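Local atomic coordinates of DNA translocase coupling protein (Clostridium perfringens, PDB entry 6O1W), a protein that probably binds ATP and DNA and, as an FtsK/SpoIIIE-family coupling protein, is thought to drive DNA transfer during plasmid conjugation. Residues F34-D37 against I42-I45; S70-E75 against D319-K324; K306-E309 against S313-K316. All blocks are in the same frame, centred on the assembly; numbering follows the deposited sequence.

Contact 1: residues F34-D37 against I42-I45; sequences FIED and IDEI. With BGC (beta-D-glucopyranose), chain D.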
loop_
_atom_site.group_PDB
_atom_site.type_symbol
_atom_site.label_atom_id
_atom_site.label_comp_id
_atom_site.label_asym_id
_atom_site.label_seq_id
_atom_site.Cartn_x
_atom_site.Cartn_y
_atom_site.Cartn_z
ATOM N N PHE A 34 -23.883 14.827 -6.033
ATOM C CA PHE A 34 -22.547 15.070 -5.520
ATOM C C PHE A 34 -22.310 13.939 -4.507
ATOM O O PHE A 34 -22.943 13.936 -3.447
ATOM C CB PHE A 34 -22.492 16.452 -4.846
ATOM C CG PHE A 34 -21.097 16.870 -4.446
ATOM C CD1 PHE A 34 -20.509 16.375 -3.283
ATOM C CD2 PHE A 34 -20.359 17.732 -5.242
ATOM C CE1 PHE A 34 -19.202 16.724 -2.936
ATOM C CE2 PHE A 34 -19.055 18.083 -4.893
ATOM C CZ PHE A 34 -18.494 17.598 -3.726
ATOM N N ILE A 35 -21.460 12.949 -4.863
ATOM C CA ILE A 35 -21.125 11.780 -4.026
ATOM C C ILE A 35 -19.653 11.875 -3.620
ATOM O O ILE A 35 -18.773 11.721 -4.450
ATOM C CB ILE A 35 -21.453 10.413 -4.733
ATOM C CG1 ILE A 35 -22.957 10.325 -5.108
ATOM C CG2 ILE A 35 -21.037 9.206 -3.845
ATOM C CD1 ILE A 35 -23.362 9.124 -6.009
ATOM N N GLU A 36 -19.402 12.164 -2.349
ATOM C CA GLU A 36 -18.077 12.295 -1.765
ATOM C C GLU A 36 -17.590 10.948 -1.205
ATOM O O GLU A 36 -18.369 10.242 -0.577
ATOM C CB GLU A 36 -18.124 13.368 -0.653
ATOM C CG GLU A 36 -17.190 13.124 0.530
ATOM C CD GLU A 36 -16.100 14.138 0.836
ATOM O OE1 GLU A 36 -16.076 14.641 1.983
ATOM O OE2 GLU A 36 -15.252 14.406 -0.047
ATOM N N ASP A 37 -16.314 10.588 -1.421
ATOM C CA ASP A 37 -15.744 9.373 -0.777
ATOM C C ASP A 37 -14.960 9.935 0.401
ATOM O O ASP A 37 -14.000 10.663 0.193
ATOM C CB ASP A 37 -14.847 8.539 -1.718
ATOM C CG ASP A 37 -14.332 7.232 -1.108
ATOM O OD1 ASP A 37 -13.864 7.256 0.058
ATOM O OD2 ASP A 37 -14.384 6.186 -1.804
ATOM N N ILE A 42 -12.229 11.777 -2.859
ATOM C CA ILE A 42 -12.497 11.876 -4.296
ATOM C C ILE A 42 -14.022 11.949 -4.395
ATOM O O ILE A 42 -14.704 11.103 -3.801
ATOM C CB ILE A 42 -11.938 10.670 -5.109
ATOM C CG1 ILE A 42 -10.407 10.561 -4.983
ATOM C CG2 ILE A 42 -12.363 10.765 -6.596
ATOM C CD1 ILE A 42 -9.840 9.116 -5.373
ATOM N N ASP A 43 -14.527 12.951 -5.143
ATOM C CA ASP A 43 -15.941 13.240 -5.372
ATOM C C ASP A 43 -16.394 12.839 -6.764
ATOM O O ASP A 43 -15.616 12.887 -7.700
ATOM C CB ASP A 43 -16.215 14.756 -5.185
ATOM C CG ASP A 43 -15.730 15.336 -3.859
ATOM O OD1 ASP A 43 -16.238 14.913 -2.803
ATOM O OD2 ASP A 43 -14.844 16.210 -3.882
ATOM N N GLU A 44 -17.665 12.493 -6.903
ATOM C CA GLU A 44 -18.312 12.177 -8.165
ATOM C C GLU A 44 -19.423 13.224 -8.317
ATOM O O GLU A 44 -20.373 13.252 -7.516
ATOM C CB GLU A 44 -18.868 10.742 -8.158
ATOM C CG GLU A 44 -19.422 10.294 -9.499
ATOM C CD GLU A 44 -20.378 9.116 -9.406
ATOM O OE1 GLU A 44 -21.522 9.311 -8.931
ATOM O OE2 GLU A 44 -19.987 7.999 -9.814
ATOM N N ILE A 45 -19.227 14.159 -9.266
ATOM C CA ILE A 45 -20.176 15.233 -9.509
ATOM C C ILE A 45 -20.855 14.974 -10.832
ATOM O O ILE A 45 -20.187 14.866 -11.862
ATOM C CB ILE A 45 -19.565 16.651 -9.426
ATOM C CG1 ILE A 45 -18.486 16.765 -8.315
ATOM C CG2 ILE A 45 -20.671 17.684 -9.225
ATOM C CD1 ILE A 45 -17.530 18.015 -8.506
HETATM C C2 BGC D . -16.679 5.441 -7.456
HETATM C C3 BGC D . -16.712 5.042 -5.982
HETATM C C4 BGC D . -16.576 6.268 -5.083
HETATM C C5 BGC D . -17.595 7.334 -5.481
HETATM C C6 BGC D . -17.422 8.639 -4.736
HETATM C C1 BGC D . -17.689 6.548 -7.740
HETATM O O1 BGC D . -17.529 6.962 -9.054
HETATM O O2 BGC D . -16.978 4.333 -8.297
HETATM O O3 BGC D . -15.646 4.136 -5.709
HETATM O O4 BGC D . -16.731 5.918 -3.709
HETATM O O5 BGC D . -17.446 7.649 -6.872
HETATM O O6 BGC D . -16.212 9.292 -5.103
#

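Contact 2: residues S70-E75 against D319-K324; sequences SIISIE and DLPEVK. With BGC (beta-D-glucopyranose), chain D.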
loop_
_atom_site.group_PDB
_atom_site.type_symbol
_atom_site.label_atom_id
_atom_site.label_comp_id
_atom_site.label_asym_id
_atom_site.label_seq_id
_atom_site.Cartn_x
_atom_site.Cartn_y
_atom_site.Cartn_z
ATOM N N SER A 70 -9.484 19.835 -8.341
ATOM C CA SER A 70 -8.550 19.169 -9.234
ATOM C C SER A 70 -9.409 18.126 -9.943
ATOM O O SER A 70 -9.989 17.267 -9.295
ATOM C CB SER A 70 -7.465 18.456 -8.448
ATOM O OG SER A 70 -6.623 19.419 -7.846
ATOM N N ILE A 71 -9.515 18.214 -11.246
ATOM C CA ILE A 71 -10.328 17.285 -11.997
ATOM C C ILE A 71 -9.481 16.080 -12.386
ATOM O O ILE A 71 -8.486 16.244 -13.065
ATOM C CB ILE A 71 -11.003 17.990 -13.213
ATOM C CG1 ILE A 71 -12.098 18.986 -12.709
ATOM C CG2 ILE A 71 -11.579 16.947 -14.204
ATOM C CD1 ILE A 71 -12.685 20.023 -13.804
ATOM N N ILE A 72 -9.891 14.871 -11.961
ATOM C CA ILE A 72 -9.197 13.643 -12.304
ATOM C C ILE A 72 -9.641 13.250 -13.704
ATOM O O ILE A 72 -8.789 12.945 -14.527
ATOM C CB ILE A 72 -9.442 12.527 -11.258
ATOM C CG1 ILE A 72 -8.831 12.914 -9.898
ATOM C CG2 ILE A 72 -8.902 11.176 -11.761
ATOM C CD1 ILE A 72 -9.410 12.082 -8.628
ATOM N N SER A 73 -10.974 13.243 -13.964
ATOM C CA SER A 73 -11.547 12.895 -15.265
ATOM C C SER A 73 -12.943 13.475 -15.434
ATOM O O SER A 73 -13.605 13.829 -14.452
ATOM C CB SER A 73 -11.641 11.374 -15.442
ATOM O OG SER A 73 -12.552 10.795 -14.516
ATOM N N ILE A 74 -13.376 13.567 -16.703
ATOM C CA ILE A 74 -14.737 13.927 -17.096
ATOM C C ILE A 74 -15.177 12.835 -18.054
ATOM O O ILE A 74 -14.446 12.522 -18.990
ATOM C CB ILE A 74 -14.935 15.358 -17.670
ATOM C CG1 ILE A 74 -14.334 16.425 -16.729
ATOM C CG2 ILE A 74 -16.425 15.636 -17.903
ATOM C CD1 ILE A 74 -14.834 17.960 -16.940
ATOM N N GLU A 75 -16.318 12.205 -17.786
ATOM C CA GLU A 75 -16.873 11.167 -18.667
ATOM C C GLU A 75 -18.344 11.408 -18.981
ATOM O O GLU A 75 -19.068 11.980 -18.164
ATOM C CB GLU A 75 -16.642 9.745 -18.101
ATOM C CG GLU A 75 -17.465 9.380 -16.873
ATOM C CD GLU A 75 -17.241 7.990 -16.302
ATOM O OE1 GLU A 75 -16.500 7.872 -15.297
ATOM O OE2 GLU A 75 -17.824 7.023 -16.844
ATOM N N ASP A 319 -10.121 4.648 -8.978
ATOM C CA ASP A 319 -10.454 6.074 -8.827
ATOM C C ASP A 319 -9.243 6.960 -8.601
ATOM O O ASP A 319 -9.384 8.185 -8.642
ATOM C CB ASP A 319 -11.371 6.283 -7.602
ATOM C CG ASP A 319 -12.559 5.364 -7.474
ATOM O OD1 ASP A 319 -13.115 4.973 -8.510
ATOM O OD2 ASP A 319 -12.955 5.064 -6.322
ATOM N N LEU A 320 -8.103 6.367 -8.202
ATOM C CA LEU A 320 -6.930 7.171 -7.868
ATOM C C LEU A 320 -6.481 8.089 -9.012
ATOM O O LEU A 320 -6.533 7.648 -10.150
ATOM C CB LEU A 320 -5.747 6.258 -7.481
ATOM C CG LEU A 320 -5.726 5.688 -6.045
ATOM C CD1 LEU A 320 -4.577 4.680 -5.903
ATOM C CD2 LEU A 320 -5.588 6.807 -5.006
ATOM N N PRO A 321 -5.962 9.311 -8.736
ATOM C CA PRO A 321 -5.374 10.105 -9.818
ATOM C C PRO A 321 -4.036 9.486 -10.237
ATOM O O PRO A 321 -3.376 8.820 -9.422
ATOM C CB PRO A 321 -5.148 11.472 -9.167
ATOM C CG PRO A 321 -4.947 11.183 -7.739
ATOM C CD PRO A 321 -5.796 9.982 -7.427
ATOM N N GLU A 322 -3.626 9.735 -11.499
ATOM C CA GLU A 322 -2.377 9.229 -12.084
ATOM C C GLU A 322 -1.166 10.025 -11.629
ATOM O O GLU A 322 -0.561 10.753 -12.418
ATOM C CB GLU A 322 -2.476 9.170 -13.616
ATOM C CG GLU A 322 -3.330 8.011 -14.105
ATOM C CD GLU A 322 -3.473 7.966 -15.611
ATOM O OE1 GLU A 322 -4.502 8.465 -16.121
ATOM O OE2 GLU A 322 -2.551 7.445 -16.283
ATOM N N VAL A 323 -0.818 9.875 -10.339
ATOM C CA VAL A 323 0.305 10.525 -9.666
ATOM C C VAL A 323 1.242 9.407 -9.191
ATOM O O VAL A 323 0.787 8.466 -8.526
ATOM C CB VAL A 323 -0.204 11.364 -8.453
ATOM C CG1 VAL A 323 0.948 11.977 -7.655
ATOM C CG2 VAL A 323 -1.201 12.431 -8.885
ATOM N N LYS A 324 2.540 9.515 -9.509
ATOM C CA LYS A 324 3.514 8.530 -9.055
ATOM C C LYS A 324 3.649 8.599 -7.527
ATOM O O LYS A 324 3.793 9.696 -6.950
ATOM C CB LYS A 324 4.888 8.720 -9.736
ATOM C CG LYS A 324 5.746 7.453 -9.692
ATOM C CD LYS A 324 7.128 7.670 -10.314
ATOM C CE LYS A 324 8.100 6.546 -10.015
ATOM N NZ LYS A 324 8.465 6.475 -8.570
HETATM C C2 BGC D . -16.679 5.441 -7.456
HETATM C C3 BGC D . -16.712 5.042 -5.982
HETATM C C4 BGC D . -16.576 6.268 -5.083
HETATM C C5 BGC D . -17.595 7.334 -5.481
HETATM C C6 BGC D . -17.422 8.639 -4.736
HETATM C C1 BGC D . -17.689 6.548 -7.740
HETATM O O1 BGC D . -17.529 6.962 -9.054
HETATM O O2 BGC D . -16.978 4.333 -8.297
HETATM O O3 BGC D . -15.646 4.136 -5.709
HETATM O O4 BGC D . -16.731 5.918 -3.709
HETATM O O5 BGC D . -17.446 7.649 -6.872
HETATM O O6 BGC D . -16.212 9.292 -5.103
#

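Contact 3: residues K306-E309 against S313-K316; sequences KASE and SNTK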
loop_
_atom_site.group_PDB
_atom_site.type_symbol
_atom_site.label_atom_id
_atom_site.label_comp_id
_atom_site.label_asym_id
_atom_site.label_seq_id
_atom_site.Cartn_x
_atom_site.Cartn_y
_atom_site.Cartn_z
ATOM N N LYS A 306 -11.652 -5.764 -10.728
ATOM C CA LYS A 306 -11.335 -7.072 -10.134
ATOM C C LYS A 306 -9.998 -7.047 -9.348
ATOM O O LYS A 306 -9.938 -7.578 -8.239
ATOM C CB LYS A 306 -11.327 -8.167 -11.220
ATOM C CG LYS A 306 -11.084 -9.585 -10.697
ATOM C CD LYS A 306 -12.343 -10.435 -10.671
ATOM C CE LYS A 306 -12.158 -11.712 -9.882
ATOM N NZ LYS A 306 -11.321 -12.713 -10.601
ATOM N N ALA A 307 -8.961 -6.407 -9.921
ATOM C CA ALA A 307 -7.619 -6.240 -9.348
ATOM C C ALA A 307 -7.686 -5.482 -8.009
ATOM O O ALA A 307 -7.007 -5.870 -7.042
ATOM C CB ALA A 307 -6.723 -5.499 -10.340
ATOM N N SER A 308 -8.514 -4.403 -7.957
ATOM C CA SER A 308 -8.742 -3.614 -6.741
ATOM C C SER A 308 -9.481 -4.466 -5.684
ATOM O O SER A 308 -9.141 -4.362 -4.506
ATOM C CB SER A 308 -9.575 -2.369 -7.051
ATOM O OG SER A 308 -9.868 -1.644 -5.864
ATOM N N GLU A 309 -10.530 -5.250 -6.097
ATOM C CA GLU A 309 -11.301 -6.125 -5.187
ATOM C C GLU A 309 -10.449 -7.230 -4.579
ATOM O O GLU A 309 -10.633 -7.571 -3.413
ATOM C CB GLU A 309 -12.521 -6.741 -5.880
ATOM C CG GLU A 309 -13.719 -5.809 -5.908
ATOM C CD GLU A 309 -14.975 -6.362 -6.556
ATOM O OE1 GLU A 309 -14.903 -7.427 -7.213
ATOM O OE2 GLU A 309 -16.039 -5.719 -6.407
ATOM N N SER A 313 -10.897 -5.539 -1.404
ATOM C CA SER A 313 -12.299 -5.993 -1.346
ATOM C C SER A 313 -13.289 -4.794 -1.536
ATOM O O SER A 313 -14.402 -4.773 -1.008
ATOM C CB SER A 313 -12.603 -6.878 -0.137
ATOM O OG SER A 313 -12.469 -6.206 1.097
ATOM N N ASN A 314 -12.861 -3.829 -2.368
ATOM C CA ASN A 314 -13.621 -2.680 -2.895
ATOM C C ASN A 314 -12.963 -2.303 -4.251
ATOM O O ASN A 314 -11.895 -2.830 -4.564
ATOM C CB ASN A 314 -13.720 -1.504 -1.905
ATOM C CG ASN A 314 -12.427 -0.803 -1.602
ATOM O OD1 ASN A 314 -11.698 -0.384 -2.493
ATOM N ND2 ASN A 314 -12.127 -0.620 -0.325
ATOM N N THR A 315 -13.575 -1.405 -5.033
ATOM C CA THR A 315 -13.101 -1.030 -6.365
ATOM C C THR A 315 -12.402 0.344 -6.391
ATOM O O THR A 315 -12.231 0.907 -7.476
ATOM C CB THR A 315 -14.319 -1.000 -7.324
ATOM O OG1 THR A 315 -15.170 0.070 -6.908
ATOM C CG2 THR A 315 -15.106 -2.329 -7.356
ATOM N N LYS A 316 -12.010 0.891 -5.232
ATOM C CA LYS A 316 -11.447 2.249 -5.141
ATOM C C LYS A 316 -10.085 2.473 -5.811
ATOM O O LYS A 316 -9.764 3.630 -6.086
ATOM C CB LYS A 316 -11.386 2.739 -3.692
ATOM C CG LYS A 316 -12.739 2.746 -2.989
ATOM C CD LYS A 316 -12.547 3.101 -1.500
ATOM C CE LYS A 316 -13.735 2.755 -0.647
ATOM N NZ LYS A 316 -14.933 3.527 -1.055
#

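Contact 1: residues F34-D37 against I42-I45
I35 and E44 exchange two backbone hydrogen bonds, I35 N to E44 O (2.9 Å) and E44 N to I35 O (2.8 Å); the first is nearly straight, 174° at the hydrogen. A third, more bent, runs from D37 N to I42 O (2.9 Å). That carbonyl is gripped twice, because O6 of the bound glucose also donates to I42 O at 2.7 Å. The sugar is held further by carboxylates, O1 giving a bond to E44 OE2 (2.8 Å) and O4 one to D37 OD2, which also takes a salt bridge from K316. Acidic side chains suit a sugar rim, being strong acceptors for hydroxyls. E44 reaches O1 with CG anti to its backbone N (chi1 -174°) and the chain extended.

The backbone bonds join the ends of a beta hairpin, strands 30-36 and 43-48, within a four-stranded antiparallel sheet. On the face carrying F34, E36, D43 and I45, E36 OE2 lies 3.0 Å from D43 OD1. Two acceptors so near would repel if both were charged, so a shared proton is possible. The F34 ring meets both D43 and I45 obliquely, its CE1 near D43 OD1 and its CE2 3.7 Å from I45 CG1, while R8 makes a cation-pi contact with it and Y12 of helix 7-18 packs alongside.

Contact 2: residues S70-E75 against D319-K324
I72 and P321 bring the two backbones nearest, their CA atoms 5.8 Å apart, where strand 69-76 meets the irregular chain before strand 326-331. The strand is not regular here: I72 and S73 both face K86 in a classic beta bulge, and I72 has near-helical backbone angles (phi -81°, psi -49°). In the loop, just beyond P321, E322 centres an inverse gamma turn, closed by a weak bond from V323 N to P321 O (2.9 Å).

The I72 side chain points at the loop. Its methylene CG1 lies 4.0 Å from P321 CB, the isoleucine crossing the proline ring at a slant, and the methyl CD1 at its tip rests 3.9 Å from D319 O. An apolar, beta-branched residue suits this spot, since the second branch, CG2, comes near P321 CA as well. The rigid ring of P321 also touches Q337 on strand 334-340. D319 turns its carboxylate to the sugar instead: OD2 accepts from glucose O3 at 2.9 Å, while OD1 has a long, weak ion pair with K86.

With only 118 Å² buried and van der Waals contact alone between the segments, the chemistry implies a light touch between two parts of the fold, the polar grip lying with the sugar.

Contact 3: residues K306-E309 against S313-K316
S308 lays its hydroxyl against the backbone of N314 and T315: OG donates to N314 O at 2.7 Å, tilted somewhat out of that carbonyl's plane, and CB sits 3.8 Å from T315 CA. With OG anti to the backbone N (chi1 176°), the hydroxyl projects from the helix straight at the returning chain. It is bonded to A317 N as well, so this one buried oxygen ties the helix to the loop at two points. Serine fits well, being small enough for backbone to pass close by and still having a hydroxyl for both bonds.

From the neighbouring residue, E309 O accepts from S313 N (2.9 Å), an i to i+4 bond at the end of the helix. The bond is strained in direction, its donor standing above the carbonyl plane and its angle at the hydrogen only 132°. S313 then turns into the left-handed region, with phi 58°, and sends the chain back along the helix. The E309 side chain runs beside T315: CG is 3.7 Å from N314 O, and the carboxylate OE2 is 3.6 Å from the T315 methyl CG2. T315 thus gives its methyl to the glutamate and its hydroxyl to K318, a division of labour natural to threonine.

N314 uses both ends of its amide. OD1 accepts from K316 N at 3.0 Å, and ND2 bonds to T335 OG1. Its CG stands between the backbone N and the carbonyl carbon, which turns OD1 back to the backbone N of K316. K316 leaves the helix side, and its NZ forms a salt bridge with D37. The arrangement is the C-terminal end of a helix, terminated by a residue of positive phi (S313) and followed by an Asx turn at N314, leading from helix 305-312 toward strand 326-331 of the mixed sheet of the P-loop ATPase fold.

Contacts 1 and 2 have centres 12 Å apart and meet through I42, whose CD1 packs 3.4 Å from D319 O and whose CG2 lies 3.8 Å from I72 CD1. Contact 3, about 18 Å from the centre of contact 1, reaches it by one long side chain: K316 NZ forms a salt bridge of 2.8 Å with D37 OD2. All three border the same glucose: D37, I42, E44 and D319 bond it, and the K316 side chain is about 4 Å away. The ATP site is distinct; contact 3 comes closest to it, the side chains of S308 and E137, a predicted member, being about 10 Å apart. The chain is an inner piece of a longer membrane protein.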